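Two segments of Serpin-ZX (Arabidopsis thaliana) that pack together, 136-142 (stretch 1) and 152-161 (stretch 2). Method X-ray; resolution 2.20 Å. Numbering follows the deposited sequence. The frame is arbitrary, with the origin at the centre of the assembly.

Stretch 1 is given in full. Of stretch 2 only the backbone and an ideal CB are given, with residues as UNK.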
# COMPACT_ATOMS: atom_id res chain seq x y z
N VAL A 136 -19.74 14.45 -11.32
CA VAL A 136 -19.54 13.49 -10.22
C VAL A 136 -18.05 13.23 -10.01
O VAL A 136 -17.57 13.25 -8.89
CB VAL A 136 -20.29 12.16 -10.47
CG1 VAL A 136 -20.12 11.22 -9.26
CG2 VAL A 136 -21.78 12.41 -10.77
N ILE A 137 -17.33 13.01 -11.09
CA ILE A 137 -15.87 12.86 -11.03
C ILE A 137 -15.21 14.00 -10.26
O ILE A 137 -14.40 13.76 -9.35
CB ILE A 137 -15.26 12.77 -12.45
CG1 ILE A 137 -15.82 11.56 -13.20
CG2 ILE A 137 -13.73 12.73 -12.39
CD1 ILE A 137 -15.44 11.50 -14.66
N ALA A 138 -15.55 15.24 -10.59
CA ALA A 138 -14.95 16.39 -9.90
C ALA A 138 -15.36 16.41 -8.45
O ALA A 138 -14.55 16.70 -7.56
CB ALA A 138 -15.31 17.71 -10.59
N GLU A 139 -16.63 16.10 -8.21
CA GLU A 139 -17.18 16.07 -6.85
C GLU A 139 -16.45 15.05 -5.97
O GLU A 139 -16.09 15.35 -4.83
CB GLU A 139 -18.69 15.79 -6.89
CG GLU A 139 -19.32 15.55 -5.51
CD GLU A 139 -20.82 15.28 -5.58
OE1 GLU A 139 -21.28 14.61 -6.53
OE2 GLU A 139 -21.54 15.75 -4.66
N VAL A 140 -16.23 13.86 -6.51
CA VAL A 140 -15.52 12.80 -5.77
C VAL A 140 -14.08 13.24 -5.52
O VAL A 140 -13.55 13.06 -4.41
CB VAL A 140 -15.55 11.45 -6.53
CG1 VAL A 140 -14.71 10.42 -5.81
CG2 VAL A 140 -16.99 10.95 -6.69
N ASN A 141 -13.46 13.83 -6.53
CA ASN A 141 -12.11 14.35 -6.35
C ASN A 141 -12.01 15.45 -5.29
O ASN A 141 -11.11 15.42 -4.45
CB ASN A 141 -11.50 14.78 -7.69
CG ASN A 141 -10.99 13.59 -8.47
OD1 ASN A 141 -10.75 12.53 -7.89
ND2 ASN A 141 -10.85 13.74 -9.78
N SER A 142 -12.95 16.39 -5.30
CA SER A 142 -12.96 17.46 -4.30
C SER A 142 -13.16 16.86 -2.91
O SER A 142 -12.51 17.27 -1.94
CB SER A 142 -14.09 18.47 -4.60
OG SER A 142 -13.81 19.24 -5.77
N UNK A 152 -4.07 14.56 -1.10
CA UNK A 152 -4.39 13.82 -2.32
C UNK A 152 -5.49 14.53 -3.09
O UNK A 152 -6.48 14.99 -2.52
CB UNK A 152 -4.81 12.39 -1.99
N UNK A 153 -5.32 14.62 -4.40
CA UNK A 153 -5.98 15.65 -5.16
C UNK A 153 -6.89 15.13 -6.28
O UNK A 153 -7.90 15.77 -6.61
CB UNK A 153 -4.92 16.58 -5.75
N UNK A 154 -6.56 13.97 -6.83
CA UNK A 154 -7.26 13.48 -8.01
C UNK A 154 -7.37 11.95 -8.08
O UNK A 154 -6.75 11.31 -8.94
CB UNK A 154 -6.55 13.99 -9.26
N UNK A 155 -8.18 11.36 -7.20
CA UNK A 155 -8.39 9.91 -7.22
C UNK A 155 -9.00 9.39 -8.53
O UNK A 155 -8.54 8.38 -9.05
CB UNK A 155 -9.30 9.51 -6.05
N UNK A 156 -10.02 10.06 -9.07
CA UNK A 156 -10.60 9.63 -10.35
C UNK A 156 -10.00 10.42 -11.52
O UNK A 156 -10.00 11.64 -11.50
CB UNK A 156 -12.12 9.80 -10.33
N UNK A 157 -9.45 9.71 -12.53
CA UNK A 157 -8.90 10.38 -13.71
C UNK A 157 -10.02 10.91 -14.59
O UNK A 157 -11.14 10.40 -14.54
CB UNK A 157 -8.01 9.43 -14.51
N UNK A 158 -9.73 11.93 -15.40
CA UNK A 158 -10.70 12.43 -16.34
C UNK A 158 -11.28 11.27 -17.16
O UNK A 158 -10.56 10.35 -17.54
CB UNK A 158 -10.07 13.48 -17.25
N UNK A 159 -12.59 11.30 -17.38
CA UNK A 159 -13.26 10.32 -18.21
C UNK A 159 -13.37 8.94 -17.59
O UNK A 159 -13.68 7.98 -18.29
CB UNK A 159 -12.53 10.21 -19.55
N UNK A 160 -13.13 8.82 -16.29
CA UNK A 160 -13.09 7.50 -15.67
C UNK A 160 -14.48 6.95 -15.32
O UNK A 160 -14.66 5.74 -15.22
CB UNK A 160 -12.23 7.56 -14.40
N UNK A 161 -15.47 7.82 -15.15
CA UNK A 161 -16.85 7.37 -14.93
C UNK A 161 -17.79 7.95 -15.99
O UNK A 161 -17.56 9.06 -16.46
CB UNK A 161 -17.32 7.77 -13.53

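Stretch 1 is helical and offers stretch 2 two apolar side chains, Ile 137 and Val 140, and the amide of Asn 141.

At position 152 the ideal CB has nothing of stretch 1 within 5.5 Å, so the helix sets no preference; the residue is Ile 152. Position 153 points its CB away, and many side chains would fit; it is Thr 153, whose backbone O lies 3.9 Å from Asn 141 CB.

Position 154 also points away, although its ideal CB is 4.3 Å from Asn 141 ND2. A flexible polar chain would suit, but so would others. Glu 154 is found.

Position 155 points sideways, its ideal CB 3.8 Å from Asn 141 OD1 and 5.5 Å from Val 140 CG1. A small or medium apolar residue is reasonable. Val 155 occupies it; its N is 2.9 Å from Asn 141 OD1, but the angle is too poor for a hydrogen bond.

Position 156 faces the helix. Its ideal CB is 3.9 Å from Ile 137 CG2 and 5.2 Å from Val 140 CG1, which favours an aliphatic chain such as leucine, isoleucine or methionine. Its backbone pairs with Asn 141 through main-chain atoms, N donating to Asn 141 OD1 (2.8 Å, 167°) and O accepting from Asn 141 ND2 (2.8 Å, 175°); the pairing specifies no particular side chain, but the N-H it requires rules out proline. Leu 156 (chi1 m, chi2 p) sets CD1 3.8 Å from Val 140 CG1.

Positions 157 to 160 form a type II turn. At 157, phi of -73° and psi of 156° admit proline among others, and CB points away; the residue is Pro 157. Position 158 points away into space free of stretch 1 and would accept a polar chain: Glu 158. Position 159 has phi 71°, psi 14°, and positive phi favours glycine; Gly 159 brings its N to 3.9 Å from Ile 137 CD1.

At 160 CB points sideways, 5.1 Å from Ile 137 CD1, so a small residue, polar or not, is plausible. Ser 160 (chi1 p) donates from OG to Pro 157 O (2.9 Å), alongside the weak turn bond from its N to the same O (3.1 Å).

Position 161 points toward the helix with its CB already 4.1 Å from Ile 137 CG1, suiting a small apolar residue, though larger ones cannot be excluded. Ala 161 makes that contact with its methyl, while its O lies 3.7 Å from Ile 137 CD1.

Stretch 2, residues 152-161: ITEVLPEGSA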
# COMPACT_ATOMS: atom_id res chain seq x y z
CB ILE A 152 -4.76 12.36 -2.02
CG1 ILE A 152 -3.52 11.63 -1.48
CG2 ILE A 152 -5.30 11.69 -3.27
CD1 ILE A 152 -3.82 10.29 -0.92
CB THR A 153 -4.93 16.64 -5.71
OG1 THR A 153 -5.42 17.98 -5.60
CG2 THR A 153 -4.55 16.32 -7.16
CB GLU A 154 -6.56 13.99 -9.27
CG GLU A 154 -7.14 13.47 -10.57
CD GLU A 154 -6.81 14.36 -11.75
OE1 GLU A 154 -6.79 15.59 -11.57
OE2 GLU A 154 -6.58 13.82 -12.85
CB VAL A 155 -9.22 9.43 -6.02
CG1 VAL A 155 -9.10 7.91 -5.86
CG2 VAL A 155 -8.74 10.12 -4.76
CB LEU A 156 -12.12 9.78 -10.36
CG LEU A 156 -13.00 8.68 -9.75
CD1 LEU A 156 -12.67 8.44 -8.29
CD2 LEU A 156 -14.45 9.06 -9.89
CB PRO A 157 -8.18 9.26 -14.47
CG PRO A 157 -7.99 8.17 -13.49
CD PRO A 157 -9.16 8.26 -12.55
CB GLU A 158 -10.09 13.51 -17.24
CG GLU A 158 -9.75 14.79 -16.49
CD GLU A 158 -9.39 15.95 -17.42
OE1 GLU A 158 -8.18 16.15 -17.68
OE2 GLU A 158 -10.31 16.66 -17.89
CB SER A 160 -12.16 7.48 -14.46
OG SER A 160 -12.69 8.23 -13.39
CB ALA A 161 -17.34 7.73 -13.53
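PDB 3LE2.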